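Local coordinates for protein purine nucleoside phosphorylase (Anopheles gambiae, PDB 2P4S) that cleaves the N-glycosidic bond of inosine, guanosine and their 2'-deoxy forms with phosphate, releasing the purine base and a pentose 1-phosphate for purine salvage, at residues D129-Y135 with G151-Y157; L158-V163 with V360-V364. All coordinates share one frame; numbering follows the deposited sequence.

Contact 1 (D129-Y135 with G151-Y157)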
ATOM      1  N   ASP A 129      16.819 -29.685 -26.912  1.00 35.77           N
ATOM      2  CA  ASP A 129      16.077 -29.353 -28.133  1.00 36.35           C
ATOM      3  C   ASP A 129      15.381 -28.002 -28.023  1.00 35.11           C
ATOM      4  O   ASP A 129      14.150 -27.911 -28.238  1.00 34.20           O
ATOM      5  CB  ASP A 129      14.974 -30.366 -28.343  1.00 37.99           C
ATOM      6  CG  ASP A 129      15.370 -31.482 -29.237  1.00 44.46           C
ATOM      7  OD1 ASP A 129      15.005 -31.377 -30.446  1.00 49.68           O
ATOM      8  OD2 ASP A 129      16.002 -32.456 -28.720  1.00 47.33           O
ATOM      9  N   VAL A 130      16.147 -26.965 -27.679  1.00 34.50           N
ATOM     10  CA  VAL A 130      15.553 -25.653 -27.353  1.00 33.49           C
ATOM     11  C   VAL A 130      15.252 -24.740 -28.566  1.00 33.28           C
ATOM     12  O   VAL A 130      16.009 -24.713 -29.534  1.00 31.76           O
ATOM     13  CB  VAL A 130      16.372 -24.881 -26.253  1.00 33.51           C
ATOM     14  CG1 VAL A 130      16.745 -25.817 -25.136  1.00 32.75           C
ATOM     15  CG2 VAL A 130      17.627 -24.268 -26.822  1.00 33.00           C
ATOM     16  N   ASP A 131      14.114 -24.040 -28.498  1.00 32.90           N
ATOM     17  CA  ASP A 131      13.875 -22.801 -29.233  1.00 32.90           C
ATOM     18  C   ASP A 131      13.954 -21.650 -28.220  1.00 31.96           C
ATOM     19  O   ASP A 131      13.212 -21.589 -27.256  1.00 31.91           O
ATOM     20  CB  ASP A 131      12.530 -22.831 -29.981  1.00 32.87           C
ATOM     21  CG  ASP A 131      12.435 -24.014 -30.964  1.00 35.77           C
ATOM     22  OD1 ASP A 131      13.306 -24.130 -31.858  1.00 37.40           O
ATOM     23  OD2 ASP A 131      11.491 -24.829 -30.864  1.00 37.67           O
ATOM     24  N   SER A 132      14.908 -20.759 -28.433  1.00 31.31           N
ATOM     25  CA  SER A 132      15.192 -19.689 -27.498  1.00 30.40           C
ATOM     26  C   SER A 132      14.861 -18.320 -28.121  1.00 28.92           C
ATOM     27  O   SER A 132      15.140 -18.081 -29.307  1.00 28.16           O
ATOM     28  CB  SER A 132      16.646 -19.770 -27.108  1.00 29.63           C
ATOM     29  OG  SER A 132      16.924 -18.762 -26.154  1.00 35.92           O
ATOM     30  N   PHE A 133      14.236 -17.448 -27.339  1.00 27.60           N
ATOM     31  CA  PHE A 133      13.876 -16.105 -27.806  1.00 27.46           C
ATOM     32  C   PHE A 133      14.346 -15.025 -26.850  1.00 27.06           C
ATOM     33  O   PHE A 133      13.788 -14.912 -25.760  1.00 26.99           O
ATOM     34  CB  PHE A 133      12.364 -15.930 -27.967  1.00 27.33           C
ATOM     35  CG  PHE A 133      11.721 -16.904 -28.885  1.00 27.64           C
ATOM     36  CD1 PHE A 133      11.455 -16.550 -30.216  1.00 28.91           C
ATOM     37  CD2 PHE A 133      11.347 -18.175 -28.426  1.00 27.33           C
ATOM     38  CE1 PHE A 133      10.833 -17.455 -31.074  1.00 27.57           C
ATOM     39  CE2 PHE A 133      10.739 -19.099 -29.273  1.00 27.34           C
ATOM     40  CZ  PHE A 133      10.483 -18.745 -30.607  1.00 28.50           C
ATOM     41  N   ASP A 134      15.330 -14.217 -27.254  1.00 25.99           N
ATOM     42  CA  ASP A 134      15.682 -13.042 -26.464  1.00 25.74           C
ATOM     43  C   ASP A 134      14.445 -12.194 -26.280  1.00 25.06           C
ATOM     44  O   ASP A 134      13.668 -12.045 -27.224  1.00 23.90           O
ATOM     45  CB  ASP A 134      16.804 -12.242 -27.129  1.00 25.82           C
ATOM     46  CG  ASP A 134      18.155 -12.910 -26.968  1.00 29.73           C
ATOM     47  OD1 ASP A 134      18.179 -14.043 -26.427  1.00 32.51           O
ATOM     48  OD2 ASP A 134      19.190 -12.324 -27.382  1.00 31.54           O
ATOM     49  N   TYR A 135      14.231 -11.675 -25.059  1.00 25.43           N
ATOM     50  CA  TYR A 135      13.063 -10.804 -24.774  1.00 24.92           C
ATOM     51  C   TYR A 135      12.991  -9.601 -25.687  1.00 25.07           C
ATOM     52  O   TYR A 135      11.903  -9.168 -26.027  1.00 25.07           O
ATOM     53  CB  TYR A 135      13.000 -10.321 -23.316  1.00 25.15           C
ATOM     54  CG  TYR A 135      12.744 -11.418 -22.266  1.00 24.84           C
ATOM     55  CD1 TYR A 135      12.212 -12.686 -22.635  1.00 26.32           C
ATOM     56  CD2 TYR A 135      13.025 -11.182 -20.907  1.00 22.74           C
ATOM     57  CE1 TYR A 135      11.973 -13.688 -21.669  1.00 24.61           C
ATOM     58  CE2 TYR A 135      12.799 -12.165 -19.932  1.00 22.69           C
ATOM     59  CZ  TYR A 135      12.289 -13.406 -20.320  1.00 24.86           C
ATOM     60  OH  TYR A 135      12.098 -14.339 -19.375  1.00 25.39           O
ATOM     61  N   GLY A 151      17.171 -12.948 -19.619  1.00 26.23           N
ATOM     62  CA  GLY A 151      16.188 -12.330 -20.501  1.00 25.75           C
ATOM     63  C   GLY A 151      15.895 -13.109 -21.774  1.00 26.22           C
ATOM     64  O   GLY A 151      15.945 -12.536 -22.878  1.00 26.30           O
ATOM     65  N   ARG A 152      15.609 -14.410 -21.649  1.00 25.96           N
ATOM     66  CA  ARG A 152      15.217 -15.263 -22.805  1.00 25.79           C
ATOM     67  C   ARG A 152      14.027 -16.156 -22.456  1.00 25.24           C
ATOM     68  O   ARG A 152      13.956 -16.661 -21.345  1.00 24.71           O
ATOM     69  CB  ARG A 152      16.347 -16.203 -23.215  1.00 26.54           C
ATOM     70  CG  ARG A 152      17.550 -15.527 -23.742  1.00 31.17           C
ATOM     71  CD  ARG A 152      18.653 -16.549 -23.973  1.00 38.52           C
ATOM     72  NE  ARG A 152      19.886 -15.855 -24.333  1.00 43.15           N
ATOM     73  CZ  ARG A 152      21.108 -16.276 -24.012  1.00 47.09           C
ATOM     74  NH1 ARG A 152      21.284 -17.404 -23.323  1.00 46.01           N
ATOM     75  NH2 ARG A 152      22.162 -15.551 -24.371  1.00 48.42           N
ATOM     76  N   LEU A 153      13.106 -16.325 -23.409  1.00 24.06           N
ATOM     77  CA  LEU A 153      12.065 -17.311 -23.349  1.00 23.46           C
ATOM     78  C   LEU A 153      12.570 -18.611 -24.033  1.00 23.94           C
ATOM     79  O   LEU A 153      12.966 -18.595 -25.213  1.00 22.97           O
ATOM     80  CB  LEU A 153      10.816 -16.746 -24.015  1.00 24.04           C
ATOM     81  CG  LEU A 153       9.492 -17.454 -23.780  1.00 23.59           C
ATOM     82  CD1 LEU A 153       9.260 -17.673 -22.255  1.00 25.29           C
ATOM     83  CD2 LEU A 153       8.385 -16.640 -24.380  1.00 20.85           C
ATOM     84  N   VAL A 154      12.642 -19.701 -23.270  1.00 23.18           N
ATOM     85  CA  VAL A 154      13.246 -20.934 -23.747  1.00 23.63           C
ATOM     86  C   VAL A 154      12.165 -22.026 -23.802  1.00 24.62           C
ATOM     87  O   VAL A 154      11.534 -22.353 -22.781  1.00 24.62           O
ATOM     88  CB  VAL A 154      14.454 -21.381 -22.890  1.00 23.08           C
ATOM     89  CG1 VAL A 154      15.244 -22.432 -23.579  1.00 23.75           C
ATOM     90  CG2 VAL A 154      15.388 -20.243 -22.654  1.00 23.38           C
ATOM     91  N   PHE A 155      11.904 -22.554 -25.002  1.00 24.36           N
ATOM     92  CA  PHE A 155      10.954 -23.663 -25.157  1.00 23.57           C
ATOM     93  C   PHE A 155      11.852 -24.857 -25.305  1.00 24.06           C
ATOM     94  O   PHE A 155      12.707 -24.849 -26.150  1.00 24.97           O
ATOM     95  CB  PHE A 155      10.100 -23.495 -26.412  1.00 22.84           C
ATOM     96  CG  PHE A 155       9.074 -22.401 -26.328  1.00 20.98           C
ATOM     97  CD1 PHE A 155       7.726 -22.715 -26.134  1.00 20.67           C
ATOM     98  CD2 PHE A 155       9.433 -21.055 -26.509  1.00 19.47           C
ATOM     99  CE1 PHE A 155       6.731 -21.696 -26.055  1.00 17.20           C
ATOM    100  CE2 PHE A 155       8.474 -20.053 -26.448  1.00 17.51           C
ATOM    101  CZ  PHE A 155       7.091 -20.377 -26.240  1.00 18.34           C
ATOM    102  N   GLY A 156      11.701 -25.881 -24.471  1.00 24.93           N
ATOM    103  CA  GLY A 156      12.620 -27.035 -24.519  1.00 24.45           C
ATOM    104  C   GLY A 156      12.057 -28.187 -23.714  1.00 25.51           C
ATOM    105  O   GLY A 156      10.981 -28.069 -23.120  1.00 25.37           O
ATOM    106  N   TYR A 157      12.796 -29.297 -23.703  1.00 26.58           N
ATOM    107  CA  TYR A 157      12.462 -30.510 -22.950  1.00 27.64           C
ATOM    108  C   TYR A 157      13.197 -30.556 -21.618  1.00 27.87           C
ATOM    109  O   TYR A 157      14.453 -30.514 -21.564  1.00 26.94           O
ATOM    110  CB  TYR A 157      12.748 -31.784 -23.795  1.00 29.04           C
ATOM    111  CG  TYR A 157      11.830 -31.898 -25.001  1.00 28.81           C
ATOM    112  CD1 TYR A 157      10.640 -32.574 -24.904  1.00 31.36           C
ATOM    113  CD2 TYR A 157      12.155 -31.293 -26.233  1.00 30.47           C
ATOM    114  CE1 TYR A 157       9.749 -32.682 -26.013  1.00 33.35           C
ATOM    115  CE2 TYR A 157      11.273 -31.374 -27.365  1.00 31.34           C
ATOM    116  CZ  TYR A 157      10.069 -32.082 -27.242  1.00 33.81           C
ATOM    117  OH  TYR A 157       9.152 -32.210 -28.301  1.00 32.50           O
TER

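Contact 2 (L158-V163 with V360-V364)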
ATOM      1  N   LEU A 158      12.415 -30.602 -20.539  1.00 27.84           N
ATOM      2  CA  LEU A 158      12.983 -30.859 -19.200  1.00 28.23           C
ATOM      3  C   LEU A 158      12.799 -32.355 -18.818  1.00 28.61           C
ATOM      4  O   LEU A 158      11.687 -32.779 -18.502  1.00 28.53           O
ATOM      5  CB  LEU A 158      12.361 -29.931 -18.143  1.00 27.80           C
ATOM      6  CG  LEU A 158      13.042 -29.896 -16.768  1.00 27.58           C
ATOM      7  CD1 LEU A 158      14.509 -29.533 -16.870  1.00 25.54           C
ATOM      8  CD2 LEU A 158      12.360 -28.929 -15.847  1.00 27.04           C
ATOM      9  N   ALA A 159      13.892 -33.126 -18.868  1.00 29.22           N
ATOM     10  CA  ALA A 159      13.857 -34.602 -18.834  1.00 30.01           C
ATOM     11  C   ALA A 159      12.754 -35.210 -19.714  1.00 29.79           C
ATOM     12  O   ALA A 159      11.942 -35.999 -19.229  1.00 29.63           O
ATOM     13  CB  ALA A 159      13.716 -35.109 -17.382  1.00 30.91           C
ATOM     14  N   GLY A 160      12.706 -34.822 -20.994  1.00 29.79           N
ATOM     15  CA  GLY A 160      11.674 -35.314 -21.894  1.00 28.68           C
ATOM     16  C   GLY A 160      10.334 -34.605 -21.847  1.00 29.37           C
ATOM     17  O   GLY A 160       9.459 -34.896 -22.661  1.00 31.22           O
ATOM     18  N   VAL A 161      10.122 -33.682 -20.910  1.00 28.66           N
ATOM     19  CA  VAL A 161       8.815 -32.991 -20.845  1.00 26.95           C
ATOM     20  C   VAL A 161       8.946 -31.585 -21.436  1.00 26.70           C
ATOM     21  O   VAL A 161       9.850 -30.830 -21.030  1.00 27.65           O
ATOM     22  CB  VAL A 161       8.232 -32.955 -19.395  1.00 26.37           C
ATOM     23  CG1 VAL A 161       6.858 -32.295 -19.374  1.00 23.82           C
ATOM     24  CG2 VAL A 161       8.173 -34.387 -18.814  1.00 25.79           C
ATOM     25  N   PRO A 162       8.100 -31.251 -22.434  1.00 26.35           N
ATOM     26  CA  PRO A 162       8.113 -29.890 -22.986  1.00 26.26           C
ATOM     27  C   PRO A 162       7.663 -28.838 -21.956  1.00 26.25           C
ATOM     28  O   PRO A 162       6.539 -28.917 -21.364  1.00 25.75           O
ATOM     29  CB  PRO A 162       7.131 -29.960 -24.170  1.00 25.56           C
ATOM     30  CG  PRO A 162       6.299 -31.142 -23.916  1.00 27.04           C
ATOM     31  CD  PRO A 162       7.105 -32.106 -23.107  1.00 25.47           C
ATOM     32  N   VAL A 163       8.553 -27.864 -21.765  1.00 25.28           N
ATOM     33  CA  VAL A 163       8.310 -26.699 -20.891  1.00 24.99           C
ATOM     34  C   VAL A 163       8.572 -25.390 -21.672  1.00 25.78           C
ATOM     35  O   VAL A 163       9.188 -25.390 -22.747  1.00 24.96           O
ATOM     36  CB  VAL A 163       9.149 -26.758 -19.536  1.00 23.85           C
ATOM     37  CG1 VAL A 163       8.915 -28.063 -18.766  1.00 21.04           C
ATOM     38  CG2 VAL A 163      10.641 -26.612 -19.792  1.00 23.06           C
ATOM     39  N   VAL A 360      13.181 -29.450  -9.707  1.00 21.15           N
ATOM     40  CA  VAL A 360      12.167 -28.946 -10.638  1.00 20.68           C
ATOM     41  C   VAL A 360      11.756 -29.977 -11.721  1.00 21.21           C
ATOM     42  O   VAL A 360      10.580 -30.098 -12.092  1.00 20.76           O
ATOM     43  CB  VAL A 360      12.585 -27.590 -11.264  1.00 20.63           C
ATOM     44  CG1 VAL A 360      11.624 -27.188 -12.428  1.00 18.77           C
ATOM     45  CG2 VAL A 360      12.574 -26.501 -10.167  1.00 19.50           C
ATOM     46  N   SER A 361      12.749 -30.692 -12.214  1.00 21.52           N
ATOM     47  CA  SER A 361      12.574 -31.746 -13.206  1.00 23.37           C
ATOM     48  C   SER A 361      11.658 -32.888 -12.725  1.00 22.52           C
ATOM     49  O   SER A 361      10.767 -33.350 -13.451  1.00 23.85           O
ATOM     50  CB  SER A 361      13.982 -32.241 -13.571  1.00 23.59           C
ATOM     51  OG  SER A 361      13.894 -33.281 -14.478  1.00 30.15           O
ATOM     52  N   ARG A 362      11.831 -33.306 -11.474  1.00 22.79           N
ATOM     53  CA  ARG A 362      10.896 -34.252 -10.841  1.00 22.18           C
ATOM     54  C   ARG A 362       9.471 -33.747 -10.613  1.00 22.46           C
ATOM     55  O   ARG A 362       8.537 -34.531 -10.780  1.00 22.07           O
ATOM     56  CB  ARG A 362      11.502 -34.831  -9.583  1.00 22.82           C
ATOM     57  CG  ARG A 362      12.728 -35.607  -9.911  1.00 23.54           C
ATOM     58  CD  ARG A 362      13.161 -36.527  -8.832  1.00 26.91           C
ATOM     59  NE  ARG A 362      14.433 -37.159  -9.208  1.00 27.97           N
ATOM     60  CZ  ARG A 362      14.890 -38.301  -8.693  1.00 31.27           C
ATOM     61  NH1 ARG A 362      14.190 -38.934  -7.749  1.00 30.54           N
ATOM     62  NH2 ARG A 362      16.064 -38.790  -9.095  1.00 30.86           N
ATOM     63  N   ILE A 363       9.287 -32.457 -10.256  1.00 21.90           N
ATOM     64  CA  ILE A 363       7.924 -31.864 -10.232  1.00 21.96           C
ATOM     65  C   ILE A 363       7.224 -31.854 -11.582  1.00 21.42           C
ATOM     66  O   ILE A 363       6.053 -32.215 -11.681  1.00 21.43           O
ATOM     67  CB  ILE A 363       7.855 -30.430  -9.584  1.00 22.87           C
ATOM     68  CG1 ILE A 363       7.763 -30.561  -8.052  1.00 24.81           C
ATOM     69  CG2 ILE A 363       6.566 -29.669  -9.991  1.00 21.51           C
ATOM     70  CD1 ILE A 363       9.051 -30.165  -7.437  1.00 27.91           C
ATOM     71  N   VAL A 364       7.934 -31.433 -12.616  1.00 21.58           N
ATOM     72  CA  VAL A 364       7.368 -31.384 -13.973  1.00 22.44           C
ATOM     73  C   VAL A 364       7.007 -32.816 -14.428  1.00 23.49           C
ATOM     74  O   VAL A 364       5.942 -33.050 -15.057  1.00 23.42           O
ATOM     75  CB  VAL A 364       8.394 -30.708 -14.950  1.00 22.89           C
ATOM     76  CG1 VAL A 364       7.991 -30.919 -16.421  1.00 21.70           C
ATOM     77  CG2 VAL A 364       8.530 -29.240 -14.630  1.00 20.74           C
TER

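Contact 1 (D129-Y135 with G151-Y157)
D129 lays its CB against the ring edge of Y157, beside the antiparallel pairing of strands 130-134 and 152-157. V130 follows, a branched residue suited to a strand, its CB 3.8 Å from V154 CG1. D131 and F155 form a hydrogen-bonded pair; F155 N reaches D131 O at 2.8 Å, with an N-H...O angle of 178°, while the D131 carboxylate turns to T106. S132 rests its OG on the aliphatic part of R152. F133 pairs likewise with L153 and brings CE2 to 3.6 Å from F155 CD2, the rings meeting rim to rim with planes at 80°. D134 and R152 lie side by side, carboxylate and guanidinium planes 11° apart; R152 NE meets D134 OD1 at 3.3 Å, on its syn side but somewhat out of the carboxylate plane, a long salt bridge suited to these accessible residues. Y135 ends the run: its ring lies over the backbone, with G151 CA 3.8 Å from the ring centroid, a CH-pi contact helped by glycine's lack of a side chain. The G1 bulge of G151 and R152 opposite Q167 starts this strand. Helix 92-105 packs L102 on F133, L153 and F155, and strand 161-167 continues the sheet beyond 152-157.

Contact 2 (L158-V163 with V360-V364)
L158 and V364 are the main protrusions where a beta hairpin meets helix 353-370, a strand-and-helix packing in the alpha/beta fold of the PNP/MTAP phosphorylases. The hairpin closes with a type I' turn from L158 to V161, pinned by L158 N to V161 O at 2.6 Å. A159 and G160 both take positive phi there, which glycine adopts with little strain. At the base of the turn, L158 and V161 both aim their side chains at the helix, and V163 does so two residues on; P162, between V161 and V163, points away.

The helix offers V360 and S361 from one turn and V364 from the next, so its surface has a hollow beside the S361 backbone. L158 fills it. With CG anti to the backbone N (chi1 -169°), the leucine reaches forward and sets CD2 3.9 Å from S361 CA, between V360 CG1 on one helical turn and V364 CG2 on the next. A small serine suits this place because its short side chain lets the leucine come close to the helix backbone. S361 OG in turn comes to 3.4 Å from A159 CB, at the more exposed margin of the contact.

V364 is the bump in the other direction. Its two methyls divide the work: CG2 goes to L158, whereas CG1 enters the recess between V161 and V163. Branched valines give both surfaces compact relief, and the side-chain contacts that V360, V364, V161 and V163 make with one another and with L158 are apolar. I197 of strand 195-204 also packs on V364, and L127 on both L158 and V163. V163 CG1 closes one side of the recess at 3.8 Å from V364 CG1, and V161 CG1 presses tighter than usual, 3.4 Å from that same methyl.

How the contacts relate
The two contacts run in series along the chain: contact 1 pairs the strand at 130-134 with the first arm of a hairpin, and contact 2 packs the turn, with the ends of both arms, on helix 353-370. They join directly where G156 O lies 2.8 Å from V163 N, a probable hydrogen bond between the arms, and Y157 CD1 packs 3.8 Å from P162 N. Their centres are 15 Å apart. Contact 1 lies nearer the phosphate site: the side chain of Y135 comes about 4 Å from that of phosphate-binding F170, and about 13 Å from the bound inhibitor DADMe-ImmH. In contact 2 the side chain of V360 remains about 12 Å from that of R169, another phosphate-binding residue.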